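Local coordinates for protein glucuronan lyase A (Trichoderma reesei, PDB 2ZZJ) that probably cleaves beta-1,4-glucuronan within the chain as a calcium-binding endo-lyase of polysaccharide lyase family 20, built on a beta-jelly roll, at residues Q83-N88 / D207-G212; A94-A99 / V187-V192; V138-L143 / K176-Y181. All blocks are in the same frame, centred on the assembly; numbering follows the deposited sequence.

Contact 1. Residues Q83-N88 / D207-G212; sequences QPQSYN and DGHMTG
Gln-85, in the segment that leads into strand 86-95 of the beta-jelly roll, reaches across to segment 207-212, where the chain leaves helix 202-207 for a loop, and its amide ties this segment to the start of the strand. CB points toward segment 207-212, and CG lies anti to the carbonyl carbon (chi1 -73°). CG passes Thr-211 OG1 at 3.5 Å. The chain then runs extended, CD anti to CA, and CD comes to 3.4 Å from the same Thr-211 OG1. At the tip both ends of the amide are used. Gln-85 OE1 accepts from Thr-211 N over 2.9 Å in an almost straight bond (N-H...O 178°), the donor standing well above the carbonyl plane. Gln-85 NE2 gives two bonds, both close to its amide plane: one to His-209 O at 2.8 Å, the other to Asp-207 OD2 at 3.1 Å, on the anti side of the carboxylate. NE2 also lies over one face of the His-209 ring. Tyr-87 OH, itself bonded to Trp-204 NE1 of the helix, donates to a water that in turn donates to Gln-85 OE1 and Thr-211 O, so OE1 takes two donors. At the other end of the contact Gln-83, whose NE2 is bonded to Gln-81 OE1, packs against the chain: its OE1 lies 3.5 Å from Thr-211 CG2 and its NE2 3.4 Å from Gly-212 CA.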
loop_
_atom_site.group_PDB
_atom_site.type_symbol
_atom_site.label_atom_id
_atom_site.label_comp_id
_atom_site.label_asym_id
_atom_site.label_seq_id
_atom_site.Cartn_x
_atom_site.Cartn_y
_atom_site.Cartn_z
ATOM N N GLN A 83 -11.376 -13.647 -3.141
ATOM C CA GLN A 83 -12.243 -13.202 -4.233
ATOM C C GLN A 83 -11.415 -12.456 -5.269
ATOM O O GLN A 83 -10.334 -11.910 -4.937
ATOM C CB GLN A 83 -13.399 -12.310 -3.714
ATOM C CG GLN A 83 -14.367 -13.004 -2.789
ATOM C CD GLN A 83 -15.223 -14.069 -3.495
ATOM O OE1 GLN A 83 -15.136 -14.254 -4.707
ATOM N NE2 GLN A 83 -16.053 -14.751 -2.728
ATOM N N PRO A 84 -11.866 -12.472 -6.546
ATOM C CA PRO A 84 -11.186 -11.829 -7.661
ATOM C C PRO A 84 -11.096 -10.306 -7.613
ATOM O O PRO A 84 -10.331 -9.725 -8.389
ATOM C CB PRO A 84 -12.032 -12.236 -8.889
ATOM C CG PRO A 84 -13.293 -12.830 -8.366
ATOM C CD PRO A 84 -13.052 -13.261 -6.974
ATOM N N GLN A 85 -11.893 -9.658 -6.766
ATOM C CA GLN A 85 -11.812 -8.197 -6.615
ATOM C C GLN A 85 -10.494 -7.824 -5.944
ATOM O O GLN A 85 -9.830 -8.680 -5.365
ATOM C CB GLN A 85 -12.985 -7.648 -5.807
ATOM C CG GLN A 85 -14.316 -7.641 -6.581
ATOM C CD GLN A 85 -15.445 -6.996 -5.815
ATOM O OE1 GLN A 85 -15.730 -7.356 -4.679
ATOM N NE2 GLN A 85 -16.151 -6.080 -6.471
ATOM N N SER A 86 -10.117 -6.552 -6.050
ATOM C CA SER A 86 -8.963 -6.023 -5.321
ATOM C C SER A 86 -9.338 -5.612 -3.916
ATOM O O SER A 86 -10.340 -4.933 -3.724
ATOM C CB SER A 86 -8.403 -4.794 -6.036
ATOM O OG SER A 86 -7.558 -4.035 -5.168
ATOM N N TYR A 87 -8.508 -6.003 -2.954
ATOM C CA TYR A 87 -8.467 -5.384 -1.611
ATOM C C TYR A 87 -7.057 -4.825 -1.478
ATOM O O TYR A 87 -6.084 -5.575 -1.474
ATOM C CB TYR A 87 -8.808 -6.377 -0.490
ATOM C CG TYR A 87 -10.239 -6.861 -0.582
ATOM C CD1 TYR A 87 -11.263 -6.144 0.031
ATOM C CD2 TYR A 87 -10.571 -8.006 -1.343
ATOM C CE1 TYR A 87 -12.591 -6.569 -0.066
ATOM C CE2 TYR A 87 -11.904 -8.438 -1.450
ATOM C CZ TYR A 87 -12.903 -7.700 -0.814
ATOM O OH TYR A 87 -14.237 -8.062 -0.892
ATOM N N ASN A 88 -6.960 -3.501 -1.450
ATOM C CA ASN A 88 -5.668 -2.840 -1.467
ATOM C C ASN A 88 -5.140 -2.834 -0.037
ATOM O O ASN A 88 -5.914 -2.652 0.908
ATOM C CB ASN A 88 -5.815 -1.415 -1.995
ATOM C CG ASN A 88 -4.498 -0.848 -2.495
ATOM O OD1 ASN A 88 -4.058 -1.136 -3.622
ATOM N ND2 ASN A 88 -3.855 -0.039 -1.659
ATOM N N ASP A 207 -16.303 -1.085 -8.744
ATOM C CA ASP A 207 -17.058 -2.075 -9.514
ATOM C C ASP A 207 -18.566 -1.890 -9.390
ATOM O O ASP A 207 -19.325 -2.435 -10.200
ATOM C CB ASP A 207 -16.704 -3.502 -9.103
ATOM C CG ASP A 207 -15.293 -3.906 -9.481
ATOM O OD1 ASP A 207 -14.556 -3.143 -10.162
ATOM O OD2 ASP A 207 -14.928 -5.030 -9.078
ATOM N N GLY A 208 -18.990 -1.162 -8.365
ATOM C CA GLY A 208 -20.400 -0.937 -8.098
ATOM C C GLY A 208 -21.081 -2.034 -7.303
ATOM O O GLY A 208 -22.298 -1.990 -7.098
ATOM N N HIS A 209 -20.309 -3.025 -6.851
ATOM C CA HIS A 209 -20.863 -4.146 -6.089
ATOM C C HIS A 209 -19.712 -4.894 -5.442
ATOM O O HIS A 209 -18.551 -4.696 -5.815
ATOM C CB HIS A 209 -21.616 -5.130 -7.011
ATOM C CG HIS A 209 -20.740 -5.756 -8.044
ATOM N ND1 HIS A 209 -20.379 -5.107 -9.205
ATOM C CD2 HIS A 209 -20.094 -6.944 -8.062
ATOM C CE1 HIS A 209 -19.567 -5.876 -9.906
ATOM N NE2 HIS A 209 -19.373 -6.996 -9.232
ATOM N N MET A 210 -20.074 -5.769 -4.503
ATOM C CA MET A 210 -19.158 -6.660 -3.838
ATOM C C MET A 210 -19.356 -8.095 -4.314
ATOM O O MET A 210 -20.475 -8.603 -4.336
ATOM C CB MET A 210 -19.392 -6.592 -2.341
ATOM C CG MET A 210 -18.701 -7.703 -1.596
ATOM S SD MET A 210 -19.136 -7.835 0.134
ATOM C CE MET A 210 -20.823 -8.423 0.072
ATOM N N THR A 211 -18.256 -8.751 -4.668
ATOM C CA THR A 211 -18.246 -10.177 -5.038
ATOM C C THR A 211 -18.098 -11.020 -3.775
ATOM O O THR A 211 -17.194 -10.784 -2.961
ATOM C CB THR A 211 -17.078 -10.430 -6.007
ATOM O OG1 THR A 211 -17.207 -9.541 -7.112
ATOM C CG2 THR A 211 -17.002 -11.866 -6.520
ATOM N N GLY A 212 -18.952 -12.030 -3.619
ATOM C CA GLY A 212 -18.886 -12.900 -2.452
ATOM C C GLY A 212 -19.717 -12.430 -1.279
ATOM O O GLY A 212 -20.584 -11.558 -1.442
HETATM O O HOH W 1 -14.907 -9.384 -3.032
#

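Contact 2. Residues A94-A99 / V187-V192; sequences ANRPGA and VDDDSV
Arg-96 and Asp-189 form the salt bridge that joins the end of strand 86-95 to the loop leading into strand 192-197, neighbouring antiparallel strands of one sheet of the jelly roll. The guanidinium comes side-on, with two nitrogens converging on a single oxygen: NE and NH2 of Arg-96 each lie 2.9 Å from Asp-189 OD2. OD2 sits within 5° of the guanidinium plane. It offers NE its syn lone pair, whereas NH2 meets it from above the carboxylate plane; the two planes are 40° apart. The Arg-96 chain bends at chi3 (77°), which turns NE toward the aspartate.

Two further hydrogen bonds hold the aspartate within its own loop. Asp-189 OD1 accepts from Ser-191 OG at 2.7 Å and from Ser-191 N at 3.1 Å, both from the same face of the carboxylate; the backbone bond makes an Asx turn. Across the contact, a water accepts from Asn-95 N and donates to Val-192 O, linking the two backbones.

The van der Waals contacts are few. Ala-94 CB rests 4.0 Å from Ser-191 CB, Arg-96 CG lies 3.5 Å from Ser-191 OG, and Val-187 CG2 lies over one face of the guanidinium, 4.2 Å from Arg-96 NH2.

Beyond the two segments, Arg-96 NH1 donates to Tyr-128 O, and Arg-129 NH2 forms a second salt bridge to Asp-189 OD2. With both oxygens of Asp-189 taken by several donors, its carboxylate is probably held in rotation. The converging positive charge should favour its ionised form, and the shared carboxylate probably offsets the repulsion between Arg-96 and the nearby Arg-129.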
loop_
_atom_site.group_PDB
_atom_site.type_symbol
_atom_site.label_atom_id
_atom_site.label_comp_id
_atom_site.label_asym_id
_atom_site.label_seq_id
_atom_site.Cartn_x
_atom_site.Cartn_y
_atom_site.Cartn_z
ATOM N N ALA A 94 -0.018 10.994 -3.920
ATOM C CA ALA A 94 0.225 12.436 -3.804
ATOM C C ALA A 94 -1.009 13.216 -4.230
ATOM O O ALA A 94 -1.706 12.817 -5.163
ATOM C CB ALA A 94 1.362 12.841 -4.679
ATOM N N ASN A 95 -1.250 14.328 -3.554
ATOM C CA ASN A 95 -2.186 15.323 -4.037
ATOM C C ASN A 95 -1.395 16.319 -4.868
ATOM O O ASN A 95 -0.387 16.888 -4.404
ATOM C CB ASN A 95 -2.897 16.017 -2.880
ATOM C CG ASN A 95 -3.993 16.967 -3.353
ATOM O OD1 ASN A 95 -4.590 16.772 -4.412
ATOM N ND2 ASN A 95 -4.267 17.980 -2.563
ATOM N N ARG A 96 -1.833 16.483 -6.113
ATOM C CA ARG A 96 -1.119 17.259 -7.092
ATOM C C ARG A 96 -2.065 18.341 -7.641
ATOM O O ARG A 96 -2.392 18.313 -8.840
ATOM C CB ARG A 96 -0.672 16.334 -8.214
ATOM C CG ARG A 96 0.368 15.338 -7.792
ATOM C CD ARG A 96 0.560 14.271 -8.809
ATOM N NE ARG A 96 1.346 14.684 -9.969
ATOM C CZ ARG A 96 0.883 14.678 -11.221
ATOM N NH1 ARG A 96 -0.367 14.286 -11.463
ATOM N NH2 ARG A 96 1.680 15.037 -12.234
ATOM N N PRO A 97 -2.474 19.307 -6.781
ATOM C CA PRO A 97 -3.573 20.238 -7.113
ATOM C C PRO A 97 -3.191 21.125 -8.305
ATOM O O PRO A 97 -2.096 21.716 -8.314
ATOM C CB PRO A 97 -3.747 21.075 -5.842
ATOM C CG PRO A 97 -2.919 20.395 -4.769
ATOM C CD PRO A 97 -1.851 19.640 -5.486
ATOM N N GLY A 98 -4.076 21.154 -9.311
ATOM C CA GLY A 98 -3.842 21.856 -10.567
ATOM C C GLY A 98 -3.262 21.007 -11.687
ATOM O O GLY A 98 -2.991 21.533 -12.777
ATOM N N ALA A 99 -3.051 19.705 -11.446
ATOM C CA ALA A 99 -2.522 18.826 -12.510
ATOM C C ALA A 99 -3.540 18.718 -13.650
ATOM O O ALA A 99 -3.183 18.721 -14.849
ATOM C CB ALA A 99 -2.169 17.422 -11.965
ATOM N N VAL A 187 6.042 9.459 -11.876
ATOM C CA VAL A 187 5.790 10.513 -12.858
ATOM C C VAL A 187 6.891 11.581 -12.826
ATOM O O VAL A 187 7.599 11.731 -11.827
ATOM C CB VAL A 187 4.362 11.163 -12.697
ATOM C CG1 VAL A 187 3.263 10.146 -13.041
ATOM C CG2 VAL A 187 4.138 11.725 -11.320
ATOM N N ASP A 188 7.037 12.316 -13.929
ATOM C CA ASP A 188 8.134 13.275 -14.052
ATOM C C ASP A 188 7.891 14.638 -13.375
ATOM O O ASP A 188 8.034 15.680 -14.019
ATOM C CB ASP A 188 8.580 13.428 -15.529
ATOM C CG ASP A 188 7.482 13.996 -16.442
ATOM O OD1 ASP A 188 6.314 14.089 -16.002
ATOM O OD2 ASP A 188 7.802 14.366 -17.610
ATOM N N ASP A 189 7.552 14.626 -12.084
ATOM C CA ASP A 189 7.548 15.840 -11.247
ATOM C C ASP A 189 8.144 15.616 -9.826
ATOM O O ASP A 189 8.671 14.535 -9.537
ATOM C CB ASP A 189 6.158 16.489 -11.171
ATOM C CG ASP A 189 5.168 15.684 -10.342
ATOM O OD1 ASP A 189 5.600 14.890 -9.445
ATOM O OD2 ASP A 189 3.944 15.872 -10.564
ATOM N N ASP A 190 8.043 16.622 -8.960
ATOM C CA ASP A 190 8.676 16.580 -7.625
ATOM C C ASP A 190 7.650 16.609 -6.472
ATOM O O ASP A 190 7.938 17.074 -5.370
ATOM C CB ASP A 190 9.693 17.724 -7.463
ATOM C CG ASP A 190 10.720 17.776 -8.586
ATOM O OD1 ASP A 190 11.217 16.723 -9.043
ATOM O OD2 ASP A 190 11.047 18.902 -9.019
ATOM N N SER A 191 6.439 16.115 -6.733
ATOM C CA SER A 191 5.428 15.975 -5.679
ATOM C C SER A 191 6.005 15.056 -4.581
ATOM O O SER A 191 6.807 14.185 -4.875
ATOM C CB SER A 191 4.143 15.325 -6.237
ATOM O OG SER A 191 3.840 15.725 -7.583
ATOM N N VAL A 192 5.596 15.275 -3.341
ATOM C CA VAL A 192 5.933 14.362 -2.248
ATOM C C VAL A 192 4.733 13.425 -2.068
ATOM O O VAL A 192 3.628 13.874 -1.812
ATOM C CB VAL A 192 6.276 15.109 -0.944
ATOM C CG1 VAL A 192 6.517 14.118 0.205
ATOM C CG2 VAL A 192 7.513 15.994 -1.150
HETATM O O HOH W 2 0.617 14.936 -1.630
#

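Contact 3. Residues V138-L143 / K176-Y181; sequences VTRPNL and KVHEEY
Leu-143, Arg-140 and His-178 carry most of the contact between strand 135-145, an outer strand of one sheet of the beta-jelly roll, and strand 175-183, an outer strand of the other. The strands do not pair with each other; their side chains bridge the two sheets.

Leu-143, at the corner where its chain turns away, sends CD2 to 3.8 Å from His-178 CB, with CG and ND1 of the ring close behind. It also touches Ile-170 of the strand paired with 175-183. Its CB meets Val-177 CG2, and its carbonyl O is 3.4 Å from Val-177 CB. Val-177 and His-178 form a classic beta bulge opposite Ile-170, and both direct their side chains toward strand 135-145.

Arg-140 bends at chi2 (-61°) and crosses His-178 at about a right angle, CB lying over one face of the imidazole and CD reaching 3.6 Å from CE1. Its guanidinium then meets Glu-180 tip to tip in a salt bridge of two bonds, one to each oxygen: Arg-140 NE to Glu-180 OE2 at 2.8 Å, and Arg-140 NH2 to Glu-180 OE1 at 3.1 Å. Both oxygens are approached on their syn side, with guanidinium and carboxylate planes 41° apart. Val-138 CG1 lies over one guanidinium face, toward its rim.

His-178 is turned with CG anti to the backbone N, and its NE2 donates to Glu-180 OE2 at 2.7 Å. Arginine and histidine thus share that oxygen, which should favour a charged glutamate. Tyr-123 OH bonds to OE1, so each oxygen has two partners. The histidine bond is nearly straight (172°), lies in the imidazole plane and meets OE2 on its anti side.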
loop_
_atom_site.group_PDB
_atom_site.type_symbol
_atom_site.label_atom_id
_atom_site.label_comp_id
_atom_site.label_asym_id
_atom_site.label_seq_id
_atom_site.Cartn_x
_atom_site.Cartn_y
_atom_site.Cartn_z
ATOM N N VAL A 138 2.186 0.156 -15.017
ATOM C CA VAL A 138 2.762 -1.184 -15.202
ATOM C C VAL A 138 2.350 -2.063 -14.019
ATOM O O VAL A 138 2.821 -1.844 -12.904
ATOM C CB VAL A 138 4.289 -1.140 -15.302
ATOM C CG1 VAL A 138 4.858 -2.541 -15.401
ATOM C CG2 VAL A 138 4.741 -0.274 -16.515
ATOM N N THR A 139 1.481 -3.037 -14.270
ATOM C CA THR A 139 1.021 -3.953 -13.234
ATOM C C THR A 139 1.896 -5.182 -13.210
ATOM O O THR A 139 2.230 -5.740 -14.264
ATOM C CB THR A 139 -0.454 -4.327 -13.454
ATOM O OG1 THR A 139 -1.239 -3.141 -13.312
ATOM C CG2 THR A 139 -0.940 -5.353 -12.430
ATOM N N ARG A 140 2.289 -5.593 -12.002
ATOM C CA ARG A 140 3.083 -6.781 -11.810
ATOM C C ARG A 140 2.289 -7.771 -10.964
ATOM O O ARG A 140 2.193 -7.589 -9.734
ATOM C CB ARG A 140 4.423 -6.423 -11.155
ATOM C CG ARG A 140 5.320 -5.525 -12.044
ATOM C CD ARG A 140 5.657 -6.259 -13.361
ATOM N NE ARG A 140 6.611 -5.537 -14.206
ATOM C CZ ARG A 140 6.737 -5.714 -15.524
ATOM N NH1 ARG A 140 5.957 -6.584 -16.190
ATOM N NH2 ARG A 140 7.642 -5.010 -16.185
ATOM N N PRO A 141 1.667 -8.782 -11.615
ATOM C CA PRO A 141 0.750 -9.647 -10.914
ATOM C C PRO A 141 1.461 -10.809 -10.254
ATOM O O PRO A 141 2.625 -11.065 -10.561
ATOM C CB PRO A 141 -0.139 -10.168 -12.049
ATOM C CG PRO A 141 0.832 -10.307 -13.203
ATOM C CD PRO A 141 1.755 -9.131 -13.060
ATOM N N ASN A 142 0.751 -11.492 -9.360
ATOM C CA ASN A 142 1.109 -12.807 -8.860
ATOM C C ASN A 142 2.513 -12.825 -8.295
ATOM O O ASN A 142 3.282 -13.757 -8.548
ATOM C CB ASN A 142 0.961 -13.876 -9.969
ATOM C CG ASN A 142 -0.394 -13.806 -10.647
ATOM O OD1 ASN A 142 -1.427 -13.793 -9.971
ATOM N ND2 ASN A 142 -0.402 -13.757 -11.988
ATOM N N LEU A 143 2.843 -11.790 -7.526
ATOM C CA LEU A 143 4.173 -11.715 -6.917
ATOM C C LEU A 143 4.406 -12.818 -5.920
ATOM O O LEU A 143 5.542 -13.311 -5.761
ATOM C CB LEU A 143 4.395 -10.358 -6.255
ATOM C CG LEU A 143 4.230 -9.136 -7.151
ATOM C CD1 LEU A 143 4.215 -7.852 -6.337
ATOM C CD2 LEU A 143 5.380 -9.124 -8.157
ATOM N N LYS A 176 13.321 -12.723 -2.232
ATOM C CA LYS A 176 13.151 -11.789 -3.324
ATOM C C LYS A 176 12.156 -12.425 -4.269
ATOM O O LYS A 176 12.370 -13.578 -4.696
ATOM C CB LYS A 176 14.468 -11.560 -4.061
ATOM C CG LYS A 176 14.441 -10.410 -5.054
ATOM C CD LYS A 176 15.869 -10.109 -5.584
ATOM C CE LYS A 176 16.341 -8.773 -5.058
ATOM N NZ LYS A 176 17.840 -8.540 -5.092
ATOM N N VAL A 177 11.070 -11.706 -4.559
ATOM C CA VAL A 177 10.034 -12.202 -5.485
ATOM C C VAL A 177 9.910 -11.381 -6.743
ATOM O O VAL A 177 9.240 -11.795 -7.689
ATOM C CB VAL A 177 8.627 -12.365 -4.838
ATOM C CG1 VAL A 177 8.675 -13.405 -3.735
ATOM C CG2 VAL A 177 8.071 -11.017 -4.384
ATOM N N HIS A 178 10.533 -10.207 -6.777
ATOM C CA HIS A 178 10.478 -9.414 -7.976
ATOM C C HIS A 178 11.645 -8.468 -8.025
ATOM O O HIS A 178 11.986 -7.851 -7.032
ATOM C CB HIS A 178 9.168 -8.611 -8.052
ATOM C CG HIS A 178 8.941 -7.950 -9.378
ATOM N ND1 HIS A 178 8.476 -8.638 -10.480
ATOM C CD2 HIS A 178 9.140 -6.674 -9.792
ATOM C CE1 HIS A 178 8.378 -7.808 -11.507
ATOM N NE2 HIS A 178 8.788 -6.616 -11.121
ATOM N N GLU A 179 12.283 -8.346 -9.185
ATOM C CA GLU A 179 13.204 -7.244 -9.355
ATOM C C GLU A 179 13.262 -6.863 -10.811
ATOM O O GLU A 179 13.218 -7.730 -11.701
ATOM C CB GLU A 179 14.579 -7.549 -8.743
ATOM C CG GLU A 179 15.689 -7.905 -9.711
ATOM C CD GLU A 179 16.753 -8.769 -9.082
ATOM O OE1 GLU A 179 16.763 -9.975 -9.395
ATOM O OE2 GLU A 179 17.539 -8.261 -8.257
ATOM N N GLU A 180 13.275 -5.574 -11.051
ATOM C CA GLU A 180 13.487 -5.079 -12.392
ATOM C C GLU A 180 14.248 -3.766 -12.327
ATOM O O GLU A 180 14.122 -3.004 -11.361
ATOM C CB GLU A 180 12.170 -4.979 -13.167
ATOM C CG GLU A 180 11.223 -3.919 -12.694
ATOM C CD GLU A 180 9.893 -4.006 -13.423
ATOM O OE1 GLU A 180 9.820 -3.526 -14.569
ATOM O OE2 GLU A 180 8.921 -4.554 -12.863
ATOM N N TYR A 181 15.077 -3.528 -13.353
ATOM C CA TYR A 181 16.020 -2.406 -13.377
ATOM C C TYR A 181 15.815 -1.491 -14.580
ATOM O O TYR A 181 15.124 -1.853 -15.534
ATOM C CB TYR A 181 17.450 -2.938 -13.366
ATOM C CG TYR A 181 17.766 -3.643 -12.081
ATOM C CD1 TYR A 181 18.254 -2.934 -10.972
ATOM C CD2 TYR A 181 17.511 -5.006 -11.943
ATOM C CE1 TYR A 181 18.518 -3.594 -9.763
ATOM C CE2 TYR A 181 17.762 -5.659 -10.755
ATOM C CZ TYR A 181 18.260 -4.948 -9.666
ATOM O OH TYR A 181 18.505 -5.627 -8.488
#

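The three contacts are nested along the chain: contact 3 lies within the loop closed by contact 2, and contact 2 within that closed by contact 1. Contacts 1 and 2 sit toward the two ends of strand 86-95, their centres about 29 Å apart, and each joins it to a loop. Contact 3 reaches the same sheet through strand 135-145 but crosses to the other sheet through strand 175-183; its centre is about 22 Å from that of contact 1 and 24 Å from that of contact 2. None touches another. Together they tie loops and sheets at separate places on the jelly roll, all away from the calcium site.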